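PDB 1K32: tricorn protease from Thermoplasma acidophilum, which hydrolyses peptide bonds as a serine protease of a six-chain assembly, with beta-propeller parts thought to gate substrate entry. Local coordinates for residues A[354-359]-A[663-668]; A[657-662]-A[973-978]; A[693-698]-A[706-711]. One frame throughout, in Å; residues are numbered along the deposited sequence.

Interaction 1 (A[354-359]-A[663-668])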
loop_
_atom_site.group_PDB
_atom_site.type_symbol
_atom_site.label_atom_id
_atom_site.label_comp_id
_atom_site.label_asym_id
_atom_site.label_seq_id
_atom_site.Cartn_x
_atom_site.Cartn_y
_atom_site.Cartn_z
ATOM N N GLY A 354 -30.716 -13.976 -41.527
ATOM C CA GLY A 354 -32.100 -14.374 -41.602
ATOM C C GLY A 354 -32.852 -13.625 -42.677
ATOM O O GLY A 354 -32.650 -12.426 -42.886
ATOM N N THR A 355 -33.717 -14.355 -43.368
ATOM C CA THR A 355 -34.538 -13.807 -44.436
ATOM C C THR A 355 -35.942 -14.335 -44.198
ATOM O O THR A 355 -36.187 -15.079 -43.254
ATOM C CB THR A 355 -34.076 -14.295 -45.827
ATOM O OG1 THR A 355 -34.243 -15.717 -45.917
ATOM C CG2 THR A 355 -32.616 -13.965 -46.054
ATOM N N ARG A 356 -36.859 -13.961 -45.071
ATOM C CA ARG A 356 -38.228 -14.416 -44.942
ATOM C C ARG A 356 -38.297 -15.947 -45.074
ATOM O O ARG A 356 -39.222 -16.571 -44.569
ATOM C CB ARG A 356 -39.081 -13.725 -46.011
ATOM C CG ARG A 356 -40.573 -13.915 -45.868
ATOM C CD ARG A 356 -41.322 -12.842 -46.655
ATOM N NE ARG A 356 -42.725 -13.187 -46.849
ATOM C CZ ARG A 356 -43.147 -14.108 -47.707
ATOM N NH1 ARG A 356 -44.445 -14.366 -47.819
ATOM N NH2 ARG A 356 -42.270 -14.762 -48.461
ATOM N N GLU A 357 -37.304 -16.548 -45.723
ATOM C CA GLU A 357 -37.291 -18.002 -45.916
ATOM C C GLU A 357 -36.726 -18.790 -44.736
ATOM O O GLU A 357 -37.022 -19.961 -44.577
ATOM C CB GLU A 357 -36.508 -18.370 -47.183
ATOM C CG GLU A 357 -37.090 -17.772 -48.452
ATOM C CD GLU A 357 -38.528 -18.192 -48.675
ATOM O OE1 GLU A 357 -39.205 -17.593 -49.541
ATOM O OE2 GLU A 357 -38.987 -19.128 -47.987
ATOM N N GLY A 358 -35.910 -18.145 -43.912
ATOM C CA GLY A 358 -35.335 -18.837 -42.771
ATOM C C GLY A 358 -33.966 -18.296 -42.439
ATOM O O GLY A 358 -33.615 -17.210 -42.882
ATOM N N ASP A 359 -33.178 -19.046 -41.677
ATOM C CA ASP A 359 -31.853 -18.576 -41.286
ATOM C C ASP A 359 -30.768 -19.337 -42.025
ATOM O O ASP A 359 -30.894 -20.540 -42.266
ATOM C CB ASP A 359 -31.676 -18.716 -39.771
ATOM C CG ASP A 359 -32.486 -17.681 -38.978
ATOM O OD1 ASP A 359 -32.764 -17.940 -37.792
ATOM O OD2 ASP A 359 -32.837 -16.613 -39.527
ATOM N N MET A 663 -39.570 -5.895 -41.263
ATOM C CA MET A 663 -40.284 -6.072 -39.989
ATOM C C MET A 663 -41.687 -6.653 -40.161
ATOM O O MET A 663 -42.109 -7.495 -39.380
ATOM C CB MET A 663 -40.352 -4.737 -39.234
ATOM C CG MET A 663 -39.001 -4.270 -38.727
ATOM S SD MET A 663 -38.923 -2.505 -38.293
ATOM C CE MET A 663 -39.597 -2.540 -36.613
ATOM N N TYR A 664 -42.417 -6.195 -41.173
ATOM C CA TYR A 664 -43.750 -6.739 -41.416
ATOM C C TYR A 664 -43.581 -8.220 -41.758
ATOM O O TYR A 664 -44.271 -9.078 -41.209
ATOM C CB TYR A 664 -44.426 -6.020 -42.586
ATOM C CG TYR A 664 -45.683 -6.722 -43.034
ATOM C CD1 TYR A 664 -46.853 -6.638 -42.275
ATOM C CD2 TYR A 664 -45.672 -7.568 -44.161
ATOM C CE1 TYR A 664 -47.991 -7.385 -42.614
ATOM C CE2 TYR A 664 -46.800 -8.322 -44.505
ATOM C CZ TYR A 664 -47.955 -8.227 -43.727
ATOM O OH TYR A 664 -49.064 -8.981 -44.029
ATOM N N ASP A 665 -42.661 -8.514 -42.674
ATOM C CA ASP A 665 -42.399 -9.897 -43.061
ATOM C C ASP A 665 -42.077 -10.764 -41.829
ATOM O O ASP A 665 -42.654 -11.836 -41.658
ATOM C CB ASP A 665 -41.251 -9.959 -44.073
ATOM C CG ASP A 665 -41.708 -9.690 -45.498
ATOM O OD1 ASP A 665 -40.830 -9.580 -46.372
ATOM O OD2 ASP A 665 -42.935 -9.599 -45.751
ATOM N N GLU A 666 -41.183 -10.297 -40.962
ATOM C CA GLU A 666 -40.837 -11.074 -39.763
ATOM C C GLU A 666 -42.020 -11.215 -38.802
ATOM O O GLU A 666 -42.225 -12.281 -38.211
ATOM C CB GLU A 666 -39.642 -10.451 -39.023
ATOM C CG GLU A 666 -39.125 -11.332 -37.893
ATOM C CD GLU A 666 -37.658 -11.101 -37.543
ATOM O OE1 GLU A 666 -37.006 -12.069 -37.080
ATOM O OE2 GLU A 666 -37.159 -9.963 -37.713
ATOM N N ALA A 667 -42.798 -10.143 -38.642
ATOM C CA ALA A 667 -43.966 -10.171 -37.756
ATOM C C ALA A 667 -44.965 -11.200 -38.281
ATOM O O ALA A 667 -45.542 -11.967 -37.523
ATOM C CB ALA A 667 -44.624 -8.792 -37.702
ATOM N N TRP A 668 -45.160 -11.199 -39.592
ATOM C CA TRP A 668 -46.072 -12.131 -40.253
ATOM C C TRP A 668 -45.554 -13.574 -40.083
ATOM O O TRP A 668 -46.317 -14.474 -39.742
ATOM C CB TRP A 668 -46.170 -11.751 -41.740
ATOM C CG TRP A 668 -46.930 -12.713 -42.595
ATOM C CD1 TRP A 668 -48.273 -12.742 -42.804
ATOM C CD2 TRP A 668 -46.383 -13.812 -43.327
ATOM N NE1 TRP A 668 -48.608 -13.798 -43.625
ATOM C CE2 TRP A 668 -47.462 -14.471 -43.961
ATOM C CE3 TRP A 668 -45.081 -14.306 -43.511
ATOM C CZ2 TRP A 668 -47.281 -15.602 -44.767
ATOM C CZ3 TRP A 668 -44.901 -15.429 -44.310
ATOM C CH2 TRP A 668 -45.999 -16.066 -44.929
#
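Arg-356 reaches from a propeller hairpin to Asp-665 and Trp-668 on helix 656-674. Its CG is anti to the backbone N (chi1 -170°), and the chain runs extended to NE, which carries the head over to the helix. The close part is at CD, the last carbon before NE. Arg-356 CD lies 3.3 Å from Asp-665 OD1. The two side chains cross at about a right angle, with guanidinium and carboxylate planes 55° apart. The charges therefore do not meet as a flat paired bridge. Arg-356 NE is 3.8 Å from Asp-665 OD2, a long salt bridge. Beyond it the guanidinium lies only 14° off the plane of the indole. Arg-356 NH1 is 3.7 Å from Trp-668 CZ3, in an oblique approach. Tyr-689 completes this side: its ring makes a cation-pi contact with Arg-356, and its hydroxyl bonds to Asp-665 OD2. Trp-668 NE1 is bonded to Ser-685 O, and the indole is buried.

The turn beyond Arg-356 makes no contact with the helix segment. Thr-355 to Gly-358 form a type I turn joining two strands of a four-stranded propeller blade. Thr-355 OG1 accepts from Glu-357 N at 3.2 Å, an ST turn. Glu-357 is exposed and Arg-356 partly so, unlike the indole. An alanine in place of Arg-356 would remove the whole bridging arm, and Asp-665 would probably lose its distant charged mate, though Tyr-689 would still hold OD2, while the Trp-668 and Tyr-689 rings lost their cationic neighbour. Glu-666 of the same helix makes further salt bridges with Arg-337 and Arg-339. Between these two segments the contact rests on one arginine, held more by its carbon chain and by aromatic rings than by a strong ion pair, and the nearby carboxylate probably steadies its charge.

Interaction 2 (A[657-662]-A[973-978])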
loop_
_atom_site.group_PDB
_atom_site.type_symbol
_atom_site.label_atom_id
_atom_site.label_comp_id
_atom_site.label_asym_id
_atom_site.label_seq_id
_atom_site.Cartn_x
_atom_site.Cartn_y
_atom_site.Cartn_z
ATOM N N HIS A 657 -38.157 2.399 -45.345
ATOM C CA HIS A 657 -38.964 1.464 -46.113
ATOM C C HIS A 657 -38.350 0.059 -46.125
ATOM O O HIS A 657 -39.083 -0.918 -46.032
ATOM C CB HIS A 657 -39.248 1.977 -47.543
ATOM C CG HIS A 657 -38.096 1.869 -48.492
ATOM N ND1 HIS A 657 -37.216 2.907 -48.719
ATOM C CD2 HIS A 657 -37.701 0.859 -49.303
ATOM C CE1 HIS A 657 -36.331 2.539 -49.629
ATOM N NE2 HIS A 657 -36.602 1.301 -50.000
ATOM N N GLU A 658 -37.023 -0.054 -46.196
ATOM C CA GLU A 658 -36.413 -1.387 -46.189
ATOM C C GLU A 658 -36.685 -2.060 -44.834
ATOM O O GLU A 658 -37.066 -3.230 -44.771
ATOM C CB GLU A 658 -34.894 -1.326 -46.440
ATOM C CG GLU A 658 -34.116 -0.714 -45.282
ATOM C CD GLU A 658 -32.629 -1.031 -45.293
ATOM O OE1 GLU A 658 -31.918 -0.513 -44.394
ATOM O OE2 GLU A 658 -32.182 -1.793 -46.188
ATOM N N GLU A 659 -36.502 -1.313 -43.752
ATOM C CA GLU A 659 -36.738 -1.847 -42.412
ATOM C C GLU A 659 -38.202 -2.228 -42.176
ATOM O O GLU A 659 -38.481 -3.288 -41.606
ATOM C CB GLU A 659 -36.277 -0.847 -41.340
ATOM C CG GLU A 659 -34.758 -0.783 -41.149
ATOM C CD GLU A 659 -34.340 0.028 -39.910
ATOM O OE1 GLU A 659 -33.155 -0.045 -39.505
ATOM O OE2 GLU A 659 -35.190 0.739 -39.333
ATOM N N PHE A 660 -39.129 -1.386 -42.627
ATOM C CA PHE A 660 -40.561 -1.665 -42.460
ATOM C C PHE A 660 -41.006 -2.923 -43.196
ATOM O O PHE A 660 -41.884 -3.653 -42.721
ATOM C CB PHE A 660 -41.408 -0.475 -42.933
ATOM C CG PHE A 660 -41.447 0.687 -41.954
ATOM C CD1 PHE A 660 -40.640 0.696 -40.818
ATOM C CD2 PHE A 660 -42.313 1.762 -42.167
ATOM C CE1 PHE A 660 -40.698 1.770 -39.893
ATOM C CE2 PHE A 660 -42.380 2.836 -41.258
ATOM C CZ PHE A 660 -41.569 2.839 -40.115
ATOM N N LEU A 661 -40.421 -3.162 -44.364
ATOM C CA LEU A 661 -40.762 -4.348 -45.133
ATOM C C LEU A 661 -40.208 -5.565 -44.407
ATOM O O LEU A 661 -40.902 -6.558 -44.241
ATOM C CB LEU A 661 -40.163 -4.274 -46.542
ATOM C CG LEU A 661 -41.045 -4.795 -47.681
ATOM C CD1 LEU A 661 -40.165 -5.004 -48.918
ATOM C CD2 LEU A 661 -41.740 -6.111 -47.291
ATOM N N GLN A 662 -38.956 -5.482 -43.959
ATOM C CA GLN A 662 -38.335 -6.604 -43.245
ATOM C C GLN A 662 -39.070 -6.931 -41.945
ATOM O O GLN A 662 -39.203 -8.109 -41.585
ATOM C CB GLN A 662 -36.865 -6.301 -42.947
ATOM C CG GLN A 662 -36.050 -7.476 -42.366
ATOM C CD GLN A 662 -36.253 -7.682 -40.866
ATOM O OE1 GLN A 662 -36.623 -6.749 -40.140
ATOM N NE2 GLN A 662 -35.997 -8.909 -40.391
ATOM N N ARG A 973 -37.192 -10.532 -30.934
ATOM C CA ARG A 973 -37.567 -9.127 -31.031
ATOM C C ARG A 973 -37.306 -8.694 -32.466
ATOM O O ARG A 973 -36.502 -9.310 -33.153
ATOM C CB ARG A 973 -36.695 -8.271 -30.111
ATOM C CG ARG A 973 -36.797 -8.590 -28.644
ATOM C CD ARG A 973 -35.978 -7.588 -27.844
ATOM N NE ARG A 973 -36.441 -7.482 -26.463
ATOM C CZ ARG A 973 -36.427 -6.355 -25.758
ATOM N NH1 ARG A 973 -36.868 -6.345 -24.505
ATOM N NH2 ARG A 973 -35.981 -5.233 -26.306
ATOM N N LEU A 974 -37.975 -7.639 -32.916
ATOM C CA LEU A 974 -37.742 -7.138 -34.261
ATOM C C LEU A 974 -36.436 -6.349 -34.157
ATOM O O LEU A 974 -35.918 -6.148 -33.050
ATOM C CB LEU A 974 -38.900 -6.242 -34.711
ATOM C CG LEU A 974 -40.304 -6.872 -34.686
ATOM C CD1 LEU A 974 -41.324 -5.848 -35.181
ATOM C CD2 LEU A 974 -40.343 -8.129 -35.555
ATOM N N ILE A 975 -35.887 -5.923 -35.288
ATOM C CA ILE A 975 -34.627 -5.179 -35.288
ATOM C C ILE A 975 -34.639 -3.874 -34.475
ATOM O O ILE A 975 -33.583 -3.367 -34.105
ATOM C CB ILE A 975 -34.184 -4.833 -36.722
ATOM C CG1 ILE A 975 -35.286 -4.019 -37.411
ATOM C CG2 ILE A 975 -33.853 -6.125 -37.503
ATOM C CD1 ILE A 975 -34.950 -3.611 -38.807
ATOM N N ASP A 976 -35.817 -3.323 -34.205
ATOM C CA ASP A 976 -35.894 -2.078 -33.441
ATOM C C ASP A 976 -36.217 -2.324 -31.956
ATOM O O ASP A 976 -36.578 -1.398 -31.229
ATOM C CB ASP A 976 -36.952 -1.159 -34.062
ATOM C CG ASP A 976 -38.372 -1.597 -33.740
ATOM O OD1 ASP A 976 -38.598 -2.821 -33.597
ATOM O OD2 ASP A 976 -39.261 -0.720 -33.638
ATOM N N GLY A 977 -36.094 -3.573 -31.510
ATOM C CA GLY A 977 -36.372 -3.889 -30.119
ATOM C C GLY A 977 -37.800 -4.326 -29.822
ATOM O O GLY A 977 -38.090 -4.783 -28.717
ATOM N N THR A 978 -38.695 -4.209 -30.800
ATOM C CA THR A 978 -40.103 -4.582 -30.604
ATOM C C THR A 978 -40.319 -6.046 -30.199
ATOM O O THR A 978 -39.797 -6.969 -30.834
ATOM C CB THR A 978 -40.944 -4.331 -31.892
ATOM O OG1 THR A 978 -40.863 -2.956 -32.274
ATOM C CG2 THR A 978 -42.430 -4.703 -31.652
HETATM O O HOH W 1 -37.199 -6.979 -37.476
#
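Ile-975 holds CG1 between its backbone N and carbonyl carbon (chi1 58°), and an extended chi2 then pushes CD1 out to Glu-659 and Gln-662. Gln-662 bends at chi2 (-81°), which swings its amide back to the same methyl. Ile-975 CD1 lies 3.7 Å from Glu-659 CG, against the aliphatic part of that side chain. Gln-662 OE1 is 3.8 Å from Ile-975 CD1. No direct hydrogen bond joins 657-662 to 973-978. A water does so instead. It donates to Gln-662 OE1 at 2.7 Å and accepts from Ile-975 N at 2.8 Å.

The loop is tightly shaped. Leu-974 to Gly-977 form a type I turn. Asp-976 OD1 accepts from Thr-978 N at 3.1 Å, an Asx turn, and from Thr-978 OG1 at 2.6 Å. The first of these comes from above the carboxylate plane, the second on the syn side. Arg-702 forms a salt bridge with Asp-976 OD2.

The polar ends on the helix have partners of their own. Glu-659 OE1 pairs with Arg-316, and Gln-662 NE2 bonds to Glu-666. The contact joins the C1 region to a loop of the S41 peptidase region. One apolar methyl packs where the polar groups are held by others, and the water satisfies a backbone N-H of the buried Ile-975.

Interaction 3 (A[693-698]-A[706-711])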
loop_
_atom_site.group_PDB
_atom_site.type_symbol
_atom_site.label_atom_id
_atom_site.label_comp_id
_atom_site.label_asym_id
_atom_site.label_seq_id
_atom_site.Cartn_x
_atom_site.Cartn_y
_atom_site.Cartn_z
ATOM N N ARG A 693 -49.490 -6.547 -46.423
ATOM C CA ARG A 693 -48.202 -6.216 -47.013
ATOM C C ARG A 693 -48.395 -5.001 -47.936
ATOM O O ARG A 693 -47.488 -4.200 -48.109
ATOM C CB ARG A 693 -47.659 -7.419 -47.801
ATOM C CG ARG A 693 -46.281 -7.200 -48.416
ATOM C CD ARG A 693 -46.390 -6.760 -49.856
ATOM N NE ARG A 693 -45.079 -6.557 -50.472
ATOM C CZ ARG A 693 -44.358 -5.445 -50.360
ATOM N NH1 ARG A 693 -43.178 -5.360 -50.955
ATOM N NH2 ARG A 693 -44.825 -4.410 -49.669
ATOM N N ASN A 694 -49.587 -4.846 -48.506
ATOM C CA ASN A 694 -49.837 -3.712 -49.401
ATOM C C ASN A 694 -49.931 -2.368 -48.680
ATOM O O ASN A 694 -49.764 -1.306 -49.292
ATOM C CB ASN A 694 -51.112 -3.930 -50.222
ATOM C CG ASN A 694 -50.937 -4.988 -51.304
ATOM O OD1 ASN A 694 -49.830 -5.218 -51.784
ATOM N ND2 ASN A 694 -52.030 -5.621 -51.698
ATOM N N LEU A 695 -50.210 -2.403 -47.385
ATOM C CA LEU A 695 -50.303 -1.160 -46.623
ATOM C C LEU A 695 -48.938 -0.721 -46.119
ATOM O O LEU A 695 -48.759 0.421 -45.717
ATOM C CB LEU A 695 -51.221 -1.334 -45.423
ATOM C CG LEU A 695 -52.670 -1.696 -45.717
ATOM C CD1 LEU A 695 -53.394 -1.865 -44.386
ATOM C CD2 LEU A 695 -53.322 -0.604 -46.591
ATOM N N VAL A 696 -47.978 -1.636 -46.131
ATOM C CA VAL A 696 -46.646 -1.319 -45.644
ATOM C C VAL A 696 -46.010 -0.101 -46.316
ATOM O O VAL A 696 -45.460 0.760 -45.632
ATOM C CB VAL A 696 -45.722 -2.531 -45.774
ATOM C CG1 VAL A 696 -44.299 -2.164 -45.356
ATOM C CG2 VAL A 696 -46.252 -3.663 -44.892
ATOM N N PRO A 697 -46.074 -0.011 -47.661
ATOM C CA PRO A 697 -45.464 1.162 -48.307
ATOM C C PRO A 697 -46.133 2.507 -47.965
ATOM O O PRO A 697 -45.546 3.568 -48.173
ATOM C CB PRO A 697 -45.522 0.814 -49.801
ATOM C CG PRO A 697 -46.674 -0.159 -49.896
ATOM C CD PRO A 697 -46.523 -1.001 -48.658
ATOM N N LEU A 698 -47.349 2.461 -47.428
ATOM C CA LEU A 698 -48.050 3.690 -47.043
ATOM C C LEU A 698 -47.525 4.193 -45.688
ATOM O O LEU A 698 -47.722 5.345 -45.332
ATOM C CB LEU A 698 -49.559 3.456 -46.909
ATOM C CG LEU A 698 -50.350 2.756 -48.013
ATOM C CD1 LEU A 698 -51.833 2.814 -47.674
ATOM C CD2 LEU A 698 -50.108 3.423 -49.349
ATOM N N SER A 706 -47.195 -0.121 -36.898
ATOM C CA SER A 706 -47.894 -0.831 -35.834
ATOM C C SER A 706 -49.355 -1.064 -36.197
ATOM O O SER A 706 -49.887 -2.156 -36.005
ATOM C CB SER A 706 -47.818 -0.028 -34.530
ATOM O OG SER A 706 -48.725 -0.531 -33.573
ATOM N N ASN A 707 -50.009 -0.033 -36.716
ATOM C CA ASN A 707 -51.405 -0.167 -37.094
ATOM C C ASN A 707 -51.582 -1.319 -38.080
ATOM O O ASN A 707 -52.551 -2.077 -37.994
ATOM C CB ASN A 707 -51.918 1.135 -37.727
ATOM C CG ASN A 707 -52.224 2.210 -36.688
ATOM O OD1 ASN A 707 -51.320 2.871 -36.139
ATOM N ND2 ASN A 707 -53.500 2.387 -36.411
ATOM N N VAL A 708 -50.649 -1.440 -39.014
ATOM C CA VAL A 708 -50.719 -2.492 -40.017
ATOM C C VAL A 708 -50.419 -3.849 -39.402
ATOM O O VAL A 708 -51.190 -4.790 -39.581
ATOM C CB VAL A 708 -49.730 -2.218 -41.181
ATOM C CG1 VAL A 708 -49.771 -3.361 -42.209
ATOM C CG2 VAL A 708 -50.082 -0.858 -41.849
ATOM N N ILE A 709 -49.320 -3.944 -38.660
ATOM C CA ILE A 709 -48.941 -5.216 -38.042
ATOM C C ILE A 709 -50.002 -5.760 -37.091
ATOM O O ILE A 709 -50.305 -6.954 -37.100
ATOM C CB ILE A 709 -47.604 -5.096 -37.271
ATOM C CG1 ILE A 709 -46.442 -5.072 -38.267
ATOM C CG2 ILE A 709 -47.447 -6.262 -36.287
ATOM C CD1 ILE A 709 -45.088 -4.986 -37.641
ATOM N N VAL A 710 -50.557 -4.877 -36.267
ATOM C CA VAL A 710 -51.558 -5.281 -35.303
ATOM C C VAL A 710 -52.812 -5.822 -35.975
ATOM O O VAL A 710 -53.377 -6.793 -35.494
ATOM C CB VAL A 710 -51.938 -4.099 -34.368
ATOM C CG1 VAL A 710 -53.125 -4.482 -33.500
ATOM C CG2 VAL A 710 -50.742 -3.736 -33.493
ATOM N N GLU A 711 -53.249 -5.177 -37.063
ATOM C CA GLU A 711 -54.432 -5.627 -37.798
ATOM C C GLU A 711 -54.175 -7.027 -38.357
ATOM O O GLU A 711 -55.047 -7.885 -38.283
ATOM C CB GLU A 711 -54.771 -4.666 -38.952
ATOM C CG GLU A 711 -55.384 -3.323 -38.531
ATOM C CD GLU A 711 -56.877 -3.408 -38.236
ATOM O OE1 GLU A 711 -57.482 -2.367 -37.903
ATOM O OE2 GLU A 711 -57.454 -4.512 -38.343
#
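Val-708 gives up more surface than any other residue here, and it does so to Leu-695 and Val-696. It sits on helix 702-714, with its CA 6.8 Å from that of Leu-695. Both methyls of Val-708 are used. Val-708 CG2 lies 3.8 Å from Leu-695 CB. Val-708 CG1 is 4.1 Å from Leu-695 CB. CG1 of Val-708 stands anti to its own backbone nitrogen (chi1 178°) and CG2 anti to the carbonyl carbon, and the valine therefore presents its two methyls as a fork to the Leu-695 CB. It is the base of the leucine side chain that comes nearest. The leucine side chain also touches Tyr-247, from a loop before strand 249-254.

The setting is the loop between helices 678-693 and 702-714, within the C1 region. Helix 678-693 ends, and a short 3-10 piece at 696-698 leads on toward helix 702-714. Leu-698 N bonds to Leu-695 O at 3.0 Å within this piece. The loop lies back against the following helix, and only apolar groups do the joining.

Val-696 makes the looser part of the contact. Its CG2 is 4.4 Å from Val-708 CG1. Its bond from CA to CB does not aim at the helix, and the side chain is shared with Tyr-664 of helix 656-674. All three residues are buried, and no hydrogen bond crosses between the two segments. Val-708 has further neighbours in Tyr-692 of the preceding helix and Cys-699 of the loop. One helical turn on, Glu-711 makes salt bridges with Lys-177 and Arg-250.

Helix 656-674 links the three contacts. Interactions 1 and 2 use successive pieces of it, and their centres are 10 Å apart. Met-663 bridges them: its CG lies 3.9 Å from Ile-975 CG1. Interaction 3 sits about 15 Å from interaction 1 and 12 Å from interaction 2, centre to centre. Tyr-664 CG is 3.6 Å from Val-696 CG2, which ties 663-668 to 693-698. Ala-667 CB also meets Ile-709 CD1 at 3.8 Å. Leu-661 CD1 touches Arg-693 NH1 at 3.7 Å. The helix is thus packed against a propeller hairpin, an S41-region loop and its own C1 neighbours. No other chain of the assembly touches these segments.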